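Local coordinates for dipeptide Epimerase (Enterococcus faecalis V583, PDB 3JVA), which belongs to the mandelate racemase/muconate lactonizing enzyme family of the enolase superfamily, pairing an N-terminal capping domain with a TIM-type barrel domain that binds magnesium, at residues F19-L23 with G24-S28; H85-M88 with D89-A93; A98-A101 with I102-C106; V162-G165 with I166-I170; L188-N191 with Q192-P196. All coordinates share one frame; numbering follows the deposited sequence.

Contact 1 of 5, residues F19-L23 with G24-S28; sequences FTIAL and GTIES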
loop_
_atom_site.group_PDB
_atom_site.type_symbol
_atom_site.label_atom_id
_atom_site.label_comp_id
_atom_site.label_asym_id
_atom_site.label_seq_id
_atom_site.Cartn_x
_atom_site.Cartn_y
_atom_site.Cartn_z
ATOM N N PHE B 19 -7.079 42.874 -18.150
ATOM C CA PHE B 19 -6.888 41.736 -17.258
ATOM C C PHE B 19 -5.499 41.831 -16.641
ATOM O O PHE B 19 -4.512 42.032 -17.345
ATOM C CB PHE B 19 -7.035 40.431 -18.049
ATOM C CG PHE B 19 -6.936 39.188 -17.209
ATOM C CD1 PHE B 19 -7.747 39.019 -16.089
ATOM C CD2 PHE B 19 -6.049 38.172 -17.551
ATOM C CE1 PHE B 19 -7.676 37.854 -15.321
ATOM C CE2 PHE B 19 -5.969 37.003 -16.791
ATOM C CZ PHE B 19 -6.786 36.844 -15.673
ATOM N N THR B 20 -5.420 41.697 -15.323
ATOM C CA THR B 20 -4.131 41.783 -14.652
ATOM C C THR B 20 -3.560 40.398 -14.381
ATOM O O THR B 20 -4.246 39.523 -13.852
ATOM C CB THR B 20 -4.244 42.543 -13.317
ATOM O OG1 THR B 20 -4.998 43.746 -13.513
ATOM C CG2 THR B 20 -2.859 42.908 -12.800
ATOM N N ILE B 21 -2.303 40.204 -14.762
ATOM C CA ILE B 21 -1.624 38.932 -14.554
ATOM C C ILE B 21 -0.314 39.201 -13.831
ATOM O O ILE B 21 0.068 40.354 -13.637
ATOM C CB ILE B 21 -1.308 38.231 -15.892
ATOM C CG1 ILE B 21 -0.451 39.147 -16.771
ATOM C CG2 ILE B 21 -2.600 37.846 -16.595
ATOM C CD1 ILE B 21 -0.011 38.521 -18.081
ATOM N N ALA B 22 0.373 38.139 -13.433
ATOM C CA ALA B 22 1.642 38.291 -12.739
ATOM C C ALA B 22 2.606 39.160 -13.547
ATOM O O ALA B 22 2.879 38.885 -14.717
ATOM C CB ALA B 22 2.263 36.922 -12.481
ATOM N N LEU B 23 3.102 40.218 -12.913
ATOM C CA LEU B 23 4.054 41.136 -13.534
ATOM C C LEU B 23 3.537 41.910 -14.745
ATOM O O LEU B 23 4.278 42.697 -15.333
ATOM C CB LEU B 23 5.325 40.377 -13.937
ATOM C CG LEU B 23 6.036 39.577 -12.841
ATOM C CD1 LEU B 23 7.275 38.905 -13.425
ATOM C CD2 LEU B 23 6.418 40.497 -11.691
ATOM N N GLY B 24 2.280 41.702 -15.125
ATOM C CA GLY B 24 1.765 42.419 -16.280
ATOM C C GLY B 24 0.258 42.533 -16.387
ATOM O O GLY B 24 -0.471 42.301 -15.420
ATOM N N THR B 25 -0.203 42.905 -17.576
ATOM C CA THR B 25 -1.628 43.059 -17.845
ATOM C C THR B 25 -1.939 42.670 -19.286
ATOM O O THR B 25 -1.039 42.521 -20.112
ATOM C CB THR B 25 -2.090 44.518 -17.637
ATOM O OG1 THR B 25 -1.418 45.368 -18.573
ATOM C CG2 THR B 25 -1.781 44.983 -16.222
ATOM N N ILE B 26 -3.226 42.508 -19.575
ATOM C CA ILE B 26 -3.691 42.145 -20.906
ATOM C C ILE B 26 -4.873 43.044 -21.246
ATOM O O ILE B 26 -5.864 43.069 -20.515
ATOM C CB ILE B 26 -4.171 40.680 -20.949
ATOM C CG1 ILE B 26 -3.054 39.749 -20.469
ATOM C CG2 ILE B 26 -4.597 40.314 -22.368
ATOM C CD1 ILE B 26 -3.466 38.297 -20.392
ATOM N N GLU B 27 -4.774 43.787 -22.343
ATOM C CA GLU B 27 -5.867 44.673 -22.731
ATOM C C GLU B 27 -6.510 44.289 -24.053
ATOM O O GLU B 27 -7.448 44.940 -24.507
ATOM C CB GLU B 27 -5.386 46.126 -22.781
ATOM C CG GLU B 27 -4.063 46.343 -23.483
ATOM C CD GLU B 27 -3.592 47.787 -23.391
ATOM O OE1 GLU B 27 -2.470 48.083 -23.857
ATOM O OE2 GLU B 27 -4.344 48.626 -22.851
ATOM N N SER B 28 -6.014 43.215 -24.657
ATOM C CA SER B 28 -6.547 42.746 -25.928
ATOM C C SER B 28 -6.501 41.223 -25.972
ATOM O O SER B 28 -5.592 40.610 -25.416
ATOM C CB SER B 28 -5.723 43.323 -27.085
ATOM O OG SER B 28 -6.244 42.933 -28.345
#
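Ile26 N donates a 2.6 Å hydrogen bond to Phe19 O, and Thr25 CA adds a secondary CA-H...O contact to the same oxygen at 3.1 Å. Phe19 N in turn donates to Ile26 O at 2.7 Å in a nearly straight bond, so Phe19 and Ile26 form an antiparallel hydrogen-bonded pair of a beta hairpin. Ile21 and Gly24 form the next such pair and close the hairpin through a type II turn, in which Leu23 adopts positive phi. On the face carrying Phe19, Ile21 and Ile26, the methyl Ile26 CD1 meets the edge of the phenyl ring in plane, 3.8 Å from Phe19 CD2. The Ile21 side chain runs at about a right angle to that of Ile26; its CG1 stands between backbone N and carbonyl carbon (chi1 58°), which lays it against the Gly24 peptide, 3.4 Å from Gly24 O. On the reverse face Thr20 and Thr25 meet through their methyls. Strand 24-27 is an outer strand of the four-stranded antiparallel sheet, paired with strand 3-21; the apolar face packs on Phe53, while the turn, at Ala22 and Leu23, rests on Lys90 and Val87 of a second subunit.

Contact 2 of 5, residues H85-M88 with D89-A93; sequences HEVM and DKISA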
loop_
_atom_site.group_PDB
_atom_site.type_symbol
_atom_site.label_atom_id
_atom_site.label_comp_id
_atom_site.label_asym_id
_atom_site.label_seq_id
_atom_site.Cartn_x
_atom_site.Cartn_y
_atom_site.Cartn_z
ATOM N N HIS B 85 -5.698 13.977 -35.071
ATOM C CA HIS B 85 -4.983 14.166 -33.815
ATOM C C HIS B 85 -3.705 13.344 -33.820
ATOM O O HIS B 85 -2.700 13.746 -33.242
ATOM C CB HIS B 85 -5.868 13.798 -32.627
ATOM C CG HIS B 85 -6.712 14.937 -32.149
ATOM N ND1 HIS B 85 -6.226 15.924 -31.318
ATOM C CD2 HIS B 85 -7.990 15.279 -32.435
ATOM C CE1 HIS B 85 -7.169 16.826 -31.113
ATOM N NE2 HIS B 85 -8.250 16.458 -31.779
ATOM N N GLU B 86 -3.742 12.201 -34.496
ATOM C CA GLU B 86 -2.558 11.353 -34.595
ATOM C C GLU B 86 -1.446 12.161 -35.261
ATOM O O GLU B 86 -0.318 12.215 -34.769
ATOM C CB GLU B 86 -2.867 10.125 -35.451
ATOM C CG GLU B 86 -1.680 9.208 -35.678
ATOM C CD GLU B 86 -2.033 8.049 -36.590
ATOM O OE1 GLU B 86 -2.055 8.237 -37.824
ATOM O OE2 GLU B 86 -2.308 6.957 -36.067
ATOM N N VAL B 87 -1.781 12.782 -36.391
ATOM C CA VAL B 87 -0.837 13.599 -37.158
ATOM C C VAL B 87 -0.301 14.769 -36.338
ATOM O O VAL B 87 0.910 15.013 -36.303
ATOM C CB VAL B 87 -1.506 14.145 -38.444
ATOM C CG1 VAL B 87 -0.546 15.050 -39.204
ATOM C CG2 VAL B 87 -1.940 12.984 -39.326
ATOM N N MET B 88 -1.196 15.499 -35.679
ATOM C CA MET B 88 -0.760 16.631 -34.865
ATOM C C MET B 88 0.157 16.189 -33.725
ATOM O O MET B 88 1.140 16.863 -33.415
ATOM C CB MET B 88 -1.969 17.384 -34.301
ATOM C CG MET B 88 -2.809 18.063 -35.375
ATOM S SD MET B 88 -4.027 19.199 -34.678
ATOM C CE MET B 88 -5.160 18.059 -33.900
ATOM N N ASP B 89 -0.163 15.057 -33.105
ATOM C CA ASP B 89 0.647 14.546 -32.004
ATOM C C ASP B 89 2.026 14.083 -32.464
ATOM O O ASP B 89 2.988 14.171 -31.708
ATOM C CB ASP B 89 -0.070 13.393 -31.292
ATOM C CG ASP B 89 -1.264 13.862 -30.476
ATOM O OD1 ASP B 89 -1.397 15.085 -30.240
ATOM O OD2 ASP B 89 -2.064 13.001 -30.061
ATOM N N LYS B 90 2.121 13.590 -33.696
ATOM C CA LYS B 90 3.412 13.153 -34.228
ATOM C C LYS B 90 4.289 14.368 -34.497
ATOM O O LYS B 90 5.509 14.313 -34.360
ATOM C CB LYS B 90 3.241 12.387 -35.544
ATOM C CG LYS B 90 2.841 10.930 -35.406
ATOM C CD LYS B 90 2.839 10.254 -36.775
ATOM C CE LYS B 90 2.402 8.794 -36.702
ATOM N NZ LYS B 90 3.314 7.958 -35.871
ATOM N N ILE B 91 3.651 15.466 -34.888
ATOM C CA ILE B 91 4.353 16.699 -35.197
ATOM C C ILE B 91 4.798 17.458 -33.950
ATOM O O ILE B 91 5.953 17.870 -33.851
ATOM C CB ILE B 91 3.457 17.626 -36.065
ATOM C CG1 ILE B 91 3.270 17.002 -37.456
ATOM C CG2 ILE B 91 4.067 19.010 -36.170
ATOM C CD1 ILE B 91 2.314 17.753 -38.362
ATOM N N SER B 92 3.884 17.640 -33.007
ATOM C CA SER B 92 4.185 18.379 -31.785
ATOM C C SER B 92 3.851 17.610 -30.516
ATOM O O SER B 92 2.748 17.088 -30.366
ATOM C CB SER B 92 3.415 19.701 -31.775
ATOM O OG SER B 92 3.566 20.356 -30.524
ATOM N N ALA B 93 4.810 17.569 -29.595
ATOM C CA ALA B 93 4.637 16.881 -28.325
ATOM C C ALA B 93 3.716 17.665 -27.394
ATOM O O ALA B 93 3.128 17.096 -26.475
ATOM C CB ALA B 93 6.001 16.667 -27.656
HETATM O O HOH W 1 -3.970 15.786 -29.682
#
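From Asp89 N bonding to His85 O onward, backbone NH groups pair with carbonyls four residues earlier through the last turns of helix 81-91, and Ser92, the first residue to leave helical angles, still gives a straight 2.9 Å bond from its N to Met88 O. This is a helix C-terminal end in the capping domain of the enolase-type fold, and its side chains fall on distinct flanks. Along one, Val87 and Ile91 lie side by side and point the same way, Val87 CG1 4.0 Å from Ile91 CD1; both also pack on helix 59-73. In Ile91, CG1 is anti to the carbonyl carbon (chi1 -68°), which carries it back to within 3.3 Å of Val87 O. A second, more polar flank joins His85 to Asp89. The imidazole and the carboxylate do not touch, but one water spans them and donates to Asp89 OD1; the same oxygen forms a salt bridge with Lys99 of the following helix, which probably helps keep the carboxylate ionised. Glu86 turns instead to a third subunit, where Tyr125 and Lys312 hold its OE2. The imidazole of His85 stacks with the ring of His272, and the bend at the thioether of Met88 brings its terminal methyl, CE, over a face of the His85 ring, 3.5 Å above the plane and displaced toward the rim. The water lies at the edge of this ring, in its plane, 2.8 Å from His85 ND1.

Contact 3 of 5, residues A98-A101 with I102-C106; sequences AKAA and IDIAC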
loop_
_atom_site.group_PDB
_atom_site.type_symbol
_atom_site.label_atom_id
_atom_site.label_comp_id
_atom_site.label_asym_id
_atom_site.label_seq_id
_atom_site.Cartn_x
_atom_site.Cartn_y
_atom_site.Cartn_z
ATOM N N ALA B 98 -2.787 25.267 -30.538
ATOM C CA ALA B 98 -2.761 24.951 -31.970
ATOM C C ALA B 98 -3.619 23.730 -32.300
ATOM O O ALA B 98 -4.348 23.728 -33.289
ATOM C CB ALA B 98 -1.319 24.727 -32.440
ATOM N N LYS B 99 -3.532 22.690 -31.478
ATOM C CA LYS B 99 -4.327 21.488 -31.718
ATOM C C LYS B 99 -5.823 21.770 -31.582
ATOM O O LYS B 99 -6.635 21.240 -32.338
ATOM C CB LYS B 99 -3.900 20.373 -30.764
ATOM C CG LYS B 99 -2.454 19.941 -31.008
ATOM C CD LYS B 99 -1.998 18.804 -30.105
ATOM C CE LYS B 99 -0.530 18.475 -30.385
ATOM N NZ LYS B 99 0.015 17.401 -29.494
ATOM N N ALA B 100 -6.191 22.607 -30.622
ATOM C CA ALA B 100 -7.598 22.948 -30.437
ATOM C C ALA B 100 -8.130 23.697 -31.661
ATOM O O ALA B 100 -9.264 23.478 -32.090
ATOM C CB ALA B 100 -7.773 23.812 -29.186
ATOM N N ALA B 101 -7.314 24.586 -32.215
ATOM C CA ALA B 101 -7.734 25.368 -33.374
ATOM C C ALA B 101 -8.106 24.445 -34.539
ATOM O O ALA B 101 -9.157 24.604 -35.160
ATOM C CB ALA B 101 -6.626 26.337 -33.784
ATOM N N ILE B 102 -7.253 23.468 -34.819
ATOM C CA ILE B 102 -7.517 22.521 -35.899
ATOM C C ILE B 102 -8.710 21.630 -35.562
ATOM O O ILE B 102 -9.594 21.413 -36.391
ATOM C CB ILE B 102 -6.309 21.594 -36.151
ATOM C CG1 ILE B 102 -5.127 22.396 -36.708
ATOM C CG2 ILE B 102 -6.707 20.463 -37.094
ATOM C CD1 ILE B 102 -5.383 23.027 -38.077
ATOM N N ASP B 103 -8.730 21.106 -34.341
ATOM C CA ASP B 103 -9.812 20.216 -33.934
ATOM C C ASP B 103 -11.188 20.889 -34.005
ATOM O O ASP B 103 -12.124 20.338 -34.577
ATOM C CB ASP B 103 -9.562 19.700 -32.518
ATOM C CG ASP B 103 -10.504 20.308 -31.515
ATOM O OD1 ASP B 103 -10.146 21.349 -30.923
ATOM O OD2 ASP B 103 -11.614 19.766 -31.343
ATOM N N ILE B 104 -11.313 22.075 -33.419
ATOM C CA ILE B 104 -12.592 22.785 -33.436
ATOM C C ILE B 104 -13.090 22.989 -34.876
ATOM O O ILE B 104 -14.259 22.736 -35.178
ATOM C CB ILE B 104 -12.476 24.141 -32.713
ATOM C CG1 ILE B 104 -12.266 23.899 -31.209
ATOM C CG2 ILE B 104 -13.738 24.980 -32.949
ATOM C CD1 ILE B 104 -11.846 25.136 -30.426
ATOM N N ALA B 105 -12.207 23.439 -35.761
ATOM C CA ALA B 105 -12.582 23.647 -37.156
ATOM C C ALA B 105 -13.053 22.336 -37.794
ATOM O O ALA B 105 -13.967 22.338 -38.616
ATOM C CB ALA B 105 -11.409 24.236 -37.939
ATOM N N CYS B 106 -12.437 21.217 -37.416
ATOM C CA CYS B 106 -12.847 19.922 -37.964
ATOM C C CYS B 106 -14.237 19.543 -37.470
ATOM O O CYS B 106 -15.053 19.033 -38.236
ATOM C CB CYS B 106 -11.844 18.827 -37.584
ATOM S SG CYS B 106 -10.283 18.931 -38.494
#
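Ala100 and Ile104 mark the tight part of this turn of helix 96-114. Ile104 N donates a straight 2.8 Å hydrogen bond to Ala100 O, and the Ile104 side chain folds back over the same carbonyl, since CG1 sits beside its own backbone N (chi1 -68°) and comes within 3.2 Å of Ala100 O. One step earlier Asp103 N bonds to Lys99 O at 2.9 Å. The first torsion of Asp103, chi1 108°, lies away from the staggered positions and brings OD1 beside the Ala100 backbone, 3.0 Å from Ala100 CA. The other carboxylate oxygen, Asp103 OD2, is satisfied by the backbone N of Ile271, so this buried acid reaches out of its helix to the first residue of helix 271-284. The remaining links are slacker. Ile102 N to Ala98 O is 3.3 Å, and the bond from Ala105 N to Ala101 O is weak. Even the methyl contact is light, with Ala100 CB and Ile104 CD1 4.5 Å apart. Lys99 is the partly exposed corner; its chain runs fully extended away from the turn to a salt bridge with Asp89 and a hydrogen bond to Ser92 O. Having alanine at three of residues 98-101 probably lets the backbone come close to its surroundings on several flanks. Ala98 and Ala101 pack on helix 59-73, Ala101 and Ala105 on strand 29-38, and Ile102 on helix 81-91, while Ala100 and Ile104 meet helix 265-268, so the helix lies between the capping-domain sheet and the barrel.

Contact 4 of 5, residues V162-G165 with I166-I170; sequences VGTG and IEADI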
loop_
_atom_site.group_PDB
_atom_site.type_symbol
_atom_site.label_atom_id
_atom_site.label_comp_id
_atom_site.label_asym_id
_atom_site.label_seq_id
_atom_site.Cartn_x
_atom_site.Cartn_y
_atom_site.Cartn_z
ATOM N N VAL B 162 -9.391 34.858 -6.076
ATOM C CA VAL B 162 -8.960 35.080 -4.697
ATOM C C VAL B 162 -7.497 34.662 -4.605
ATOM O O VAL B 162 -6.886 34.330 -5.617
ATOM C CB VAL B 162 -9.799 34.271 -3.679
ATOM C CG1 VAL B 162 -11.224 34.811 -3.639
ATOM C CG2 VAL B 162 -9.795 32.793 -4.046
ATOM N N GLY B 163 -6.941 34.669 -3.399
ATOM C CA GLY B 163 -5.544 34.313 -3.233
ATOM C C GLY B 163 -4.673 35.553 -3.349
ATOM O O GLY B 163 -3.458 35.458 -3.509
ATOM N N THR B 164 -5.303 36.722 -3.269
ATOM C CA THR B 164 -4.599 38.002 -3.368
ATOM C C THR B 164 -4.313 38.552 -1.975
ATOM O O THR B 164 -3.863 39.690 -1.825
ATOM C CB THR B 164 -5.455 39.048 -4.108
ATOM O OG1 THR B 164 -6.503 39.506 -3.243
ATOM C CG2 THR B 164 -6.080 38.444 -5.353
ATOM N N GLY B 165 -4.575 37.733 -0.963
ATOM C CA GLY B 165 -4.394 38.149 0.416
ATOM C C GLY B 165 -5.738 37.907 1.068
ATOM O O GLY B 165 -6.748 38.452 0.625
ATOM N N ILE B 166 -5.758 37.090 2.116
ATOM C CA ILE B 166 -7.003 36.743 2.789
ATOM C C ILE B 166 -7.905 37.912 3.200
ATOM O O ILE B 166 -9.124 37.837 3.041
ATOM C CB ILE B 166 -6.730 35.856 4.028
ATOM C CG1 ILE B 166 -8.048 35.289 4.556
ATOM C CG2 ILE B 166 -6.018 36.657 5.105
ATOM C CD1 ILE B 166 -8.760 34.402 3.564
ATOM N N GLU B 167 -7.323 38.989 3.720
ATOM C CA GLU B 167 -8.135 40.131 4.135
ATOM C C GLU B 167 -8.830 40.755 2.929
ATOM O O GLU B 167 -10.022 41.062 2.978
ATOM C CB GLU B 167 -7.274 41.180 4.850
ATOM C CG GLU B 167 -6.274 41.912 3.963
ATOM C CD GLU B 167 -5.278 40.983 3.286
ATOM O OE1 GLU B 167 -4.597 40.209 3.999
ATOM O OE2 GLU B 167 -5.176 41.036 2.041
ATOM N N ALA B 168 -8.081 40.931 1.845
ATOM C CA ALA B 168 -8.626 41.510 0.627
ATOM C C ALA B 168 -9.667 40.574 0.015
ATOM O O ALA B 168 -10.721 41.019 -0.437
ATOM C CB ALA B 168 -7.508 41.776 -0.370
ATOM N N ASP B 169 -9.363 39.278 -0.001
ATOM C CA ASP B 169 -10.292 38.291 -0.553
ATOM C C ASP B 169 -11.612 38.359 0.209
ATOM O O ASP B 169 -12.685 38.474 -0.383
ATOM C CB ASP B 169 -9.726 36.866 -0.429
ATOM C CG ASP B 169 -8.502 36.627 -1.302
ATOM O OD1 ASP B 169 -8.321 37.325 -2.322
ATOM O OD2 ASP B 169 -7.725 35.707 -0.973
ATOM N N ILE B 170 -11.519 38.287 1.531
ATOM C CA ILE B 170 -12.695 38.324 2.391
ATOM C C ILE B 170 -13.520 39.592 2.200
ATOM O O ILE B 170 -14.746 39.536 2.141
ATOM C CB ILE B 170 -12.286 38.182 3.875
ATOM C CG1 ILE B 170 -11.779 36.756 4.122
ATOM C CG2 ILE B 170 -13.469 38.498 4.787
ATOM C CD1 ILE B 170 -11.276 36.504 5.530
HETATM O O HOH W 2 -5.325 35.039 -0.158
#
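The loop after the second barrel strand, 157-161, enters helix 166-180 here in a beta-alpha connection of the TIM-type domain, with Gly165 as the N-cap residue. Asp169, in the first turn of the helix, reaches back to hold the loop. Its first torsion (chi1 -67°) directs the carboxylate at the loop residues 163 and 164. Gly163 N donates to Asp169 OD2 at 2.8 Å, from the syn side and somewhat out of the carboxylate plane. Asp169 OD1 takes two donors: Thr164 N, met by the syn lone pair of OD1 at 3.2 Å, and Thr164 OG1, which comes from above the carboxylate plane at 3.0 Å. A water completes the grip, donating to Asp169 OD2 at 2.6 Å while accepting from Gly165 N. The Val162 and Asp169 side chains cross at about a right angle, with Val162 CB 3.6 Å from Asp169 CG. The helix itself begins with a straight bond from Asp169 N to Gly165 O, 2.8 Å long, and Glu167 curls so that its OE2 accepts from the adjacent Ala168 N. Gly163 and Gly165 both adopt positive phi. A buried carboxylate that accepts from two backbone NH groups, a hydroxyl and a water is probably ionised, and its several bonds fix its rotation and the path of the loop.

Contact 5 of 5, residues L188-N191 with Q192-P196; sequences LDAN and QAWTP. With MG (magnesium ion), chain O.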
loop_
_atom_site.group_PDB
_atom_site.type_symbol
_atom_site.label_atom_id
_atom_site.label_comp_id
_atom_site.label_asym_id
_atom_site.label_seq_id
_atom_site.Cartn_x
_atom_site.Cartn_y
_atom_site.Cartn_z
ATOM N N LEU B 188 -15.057 30.699 -6.528
ATOM C CA LEU B 188 -13.783 31.367 -6.344
ATOM C C LEU B 188 -12.684 30.615 -7.076
ATOM O O LEU B 188 -12.725 29.391 -7.178
ATOM C CB LEU B 188 -13.429 31.435 -4.856
ATOM C CG LEU B 188 -14.535 31.937 -3.926
ATOM C CD1 LEU B 188 -13.966 32.094 -2.527
ATOM C CD2 LEU B 188 -15.099 33.260 -4.443
ATOM N N ASP B 189 -11.719 31.353 -7.610
ATOM C CA ASP B 189 -10.587 30.724 -8.274
ATOM C C ASP B 189 -9.369 31.213 -7.515
ATOM O O ASP B 189 -9.021 32.390 -7.600
ATOM C CB ASP B 189 -10.483 31.147 -9.740
ATOM C CG ASP B 189 -9.498 30.293 -10.509
ATOM O OD1 ASP B 189 -8.495 29.867 -9.897
ATOM O OD2 ASP B 189 -9.727 30.047 -11.714
ATOM N N ALA B 190 -8.725 30.316 -6.770
ATOM C CA ALA B 190 -7.557 30.682 -5.973
ATOM C C ALA B 190 -6.256 30.744 -6.769
ATOM O O ALA B 190 -5.208 31.085 -6.227
ATOM C CB ALA B 190 -7.407 29.713 -4.794
ATOM N N ASN B 191 -6.331 30.408 -8.053
ATOM C CA ASN B 191 -5.174 30.446 -8.941
ATOM C C ASN B 191 -3.833 30.019 -8.344
ATOM O O ASN B 191 -2.864 30.785 -8.367
ATOM C CB ASN B 191 -5.050 31.844 -9.557
ATOM C CG ASN B 191 -6.154 32.133 -10.564
ATOM O OD1 ASN B 191 -6.251 31.480 -11.606
ATOM N ND2 ASN B 191 -6.994 33.109 -10.254
ATOM N N GLN B 192 -3.794 28.798 -7.815
ATOM C CA GLN B 192 -2.586 28.199 -7.233
ATOM C C GLN B 192 -1.889 29.077 -6.198
ATOM O O GLN B 192 -0.676 28.978 -6.006
ATOM C CB GLN B 192 -1.587 27.871 -8.349
ATOM C CG GLN B 192 -2.185 27.176 -9.552
ATOM C CD GLN B 192 -1.187 27.028 -10.688
ATOM O OE1 GLN B 192 -0.225 26.261 -10.591
ATOM N NE2 GLN B 192 -1.404 27.773 -11.766
ATOM N N ALA B 193 -2.658 29.898 -5.498
ATOM C CA ALA B 193 -2.090 30.829 -4.531
ATOM C C ALA B 193 -1.552 30.309 -3.204
ATOM O O ALA B 193 -0.607 30.883 -2.663
ATOM C CB ALA B 193 -3.109 31.938 -4.252
ATOM N N TRP B 194 -2.121 29.230 -2.679
ATOM C CA TRP B 194 -1.712 28.759 -1.359
ATOM C C TRP B 194 -1.005 27.427 -1.205
ATOM O O TRP B 194 -1.038 26.568 -2.093
ATOM C CB TRP B 194 -2.936 28.728 -0.445
ATOM C CG TRP B 194 -3.777 29.965 -0.504
ATOM C CD1 TRP B 194 -3.372 31.246 -0.253
ATOM C CD2 TRP B 194 -5.177 30.035 -0.793
ATOM N NE1 TRP B 194 -4.438 32.110 -0.365
ATOM C CE2 TRP B 194 -5.558 31.392 -0.694
ATOM C CE3 TRP B 194 -6.149 29.082 -1.124
ATOM C CZ2 TRP B 194 -6.872 31.820 -0.913
ATOM C CZ3 TRP B 194 -7.456 29.507 -1.342
ATOM C CH2 TRP B 194 -7.804 30.867 -1.234
ATOM N N THR B 195 -0.360 27.277 -0.048
ATOM C CA THR B 195 0.306 26.035 0.315
ATOM C C THR B 195 -0.890 25.246 0.827
ATOM O O THR B 195 -1.923 25.835 1.151
ATOM C CB THR B 195 1.324 26.224 1.467
ATOM O OG1 THR B 195 0.639 26.648 2.655
ATOM C CG2 THR B 195 2.369 27.262 1.091
ATOM N N PRO B 196 -0.777 23.913 0.916
ATOM C CA PRO B 196 -1.894 23.092 1.389
ATOM C C PRO B 196 -2.557 23.527 2.698
ATOM O O PRO B 196 -3.771 23.720 2.747
ATOM C CB PRO B 196 -1.279 21.697 1.485
ATOM C CG PRO B 196 -0.244 21.715 0.389
ATOM C CD PRO B 196 0.390 23.074 0.591
HETATM MG MG MG O . -9.131 28.522 -12.993
HETATM O O HOH W 3 -7.785 27.880 -11.553
HETATM O O HOH W 4 -3.649 29.770 -11.884
HETATM O O HOH W 5 -7.606 29.650 -13.778
HETATM O O HOH W 6 -10.241 29.477 -14.565
#
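With CG turned to the side opposite its carbonyl carbon (chi1 -47°), Trp194 swings the benzene part of its indole back to Ala190, where CZ3 meets Ala190 CB at 3.5 Å. Between the two, Asn191 and Gln192 take left-handed backbone angles and form a type I' turn from Ala190 to Ala193, closed by a 2.9 Å bond from Ala193 N to Ala190 O, the donor lying above the carbonyl plane. The methyl of Ala193 lies over one indole face, 4.0 Å above its plane and offset toward the rim. Farther back, Asp189 turns its carboxylate to the metal, with OD2 bound to magnesium at 2.1 Å. The second oxygen is held from two directions: Asn191 N donates to Asp189 OD1 at 2.9 Å, forming an Asx turn, and one of the three magnesium-bound waters donates to it at 2.7 Å. Another of those waters donates to Asn191 OD1, so the turn contributes second-shell support to the metal. A further water bridges Asn191 OD1 and Gln192 NE2, while Gln192 OE1 accepts from the backbone N of Arg220. Trp194 also packs on the following helix, 196-206, whose N-cap is Thr195. At the ends of the next two strands, Glu215 and Asp240 complete the protein ligands of the ion, an arrangement typical of enolase-superfamily barrels, whose third, fourth and fifth strands end in metal-binding acids.

All five contacts follow in series along the chain, none crossing or enclosing another. Contact 1 closes a hairpin turn at the edge of the N-terminal sheet, its nearest atoms about 7 Å from contact 5 in the barrel; its turn packs on residues of the 85-93 region of a neighbouring subunit. Contacts 2 and 3 are turns of successive helices in the same domain and touch directly, with Met88 SD 3.6 Å from Ile102 CB. The chain then enters the barrel. Contact 4 closes the strand-to-helix loop after its second strand and contact 5 a beta turn after its third; Val162 N lies 2.9 Å from Asp189 O between them, and Gly163 packs on Ala193 and Trp194.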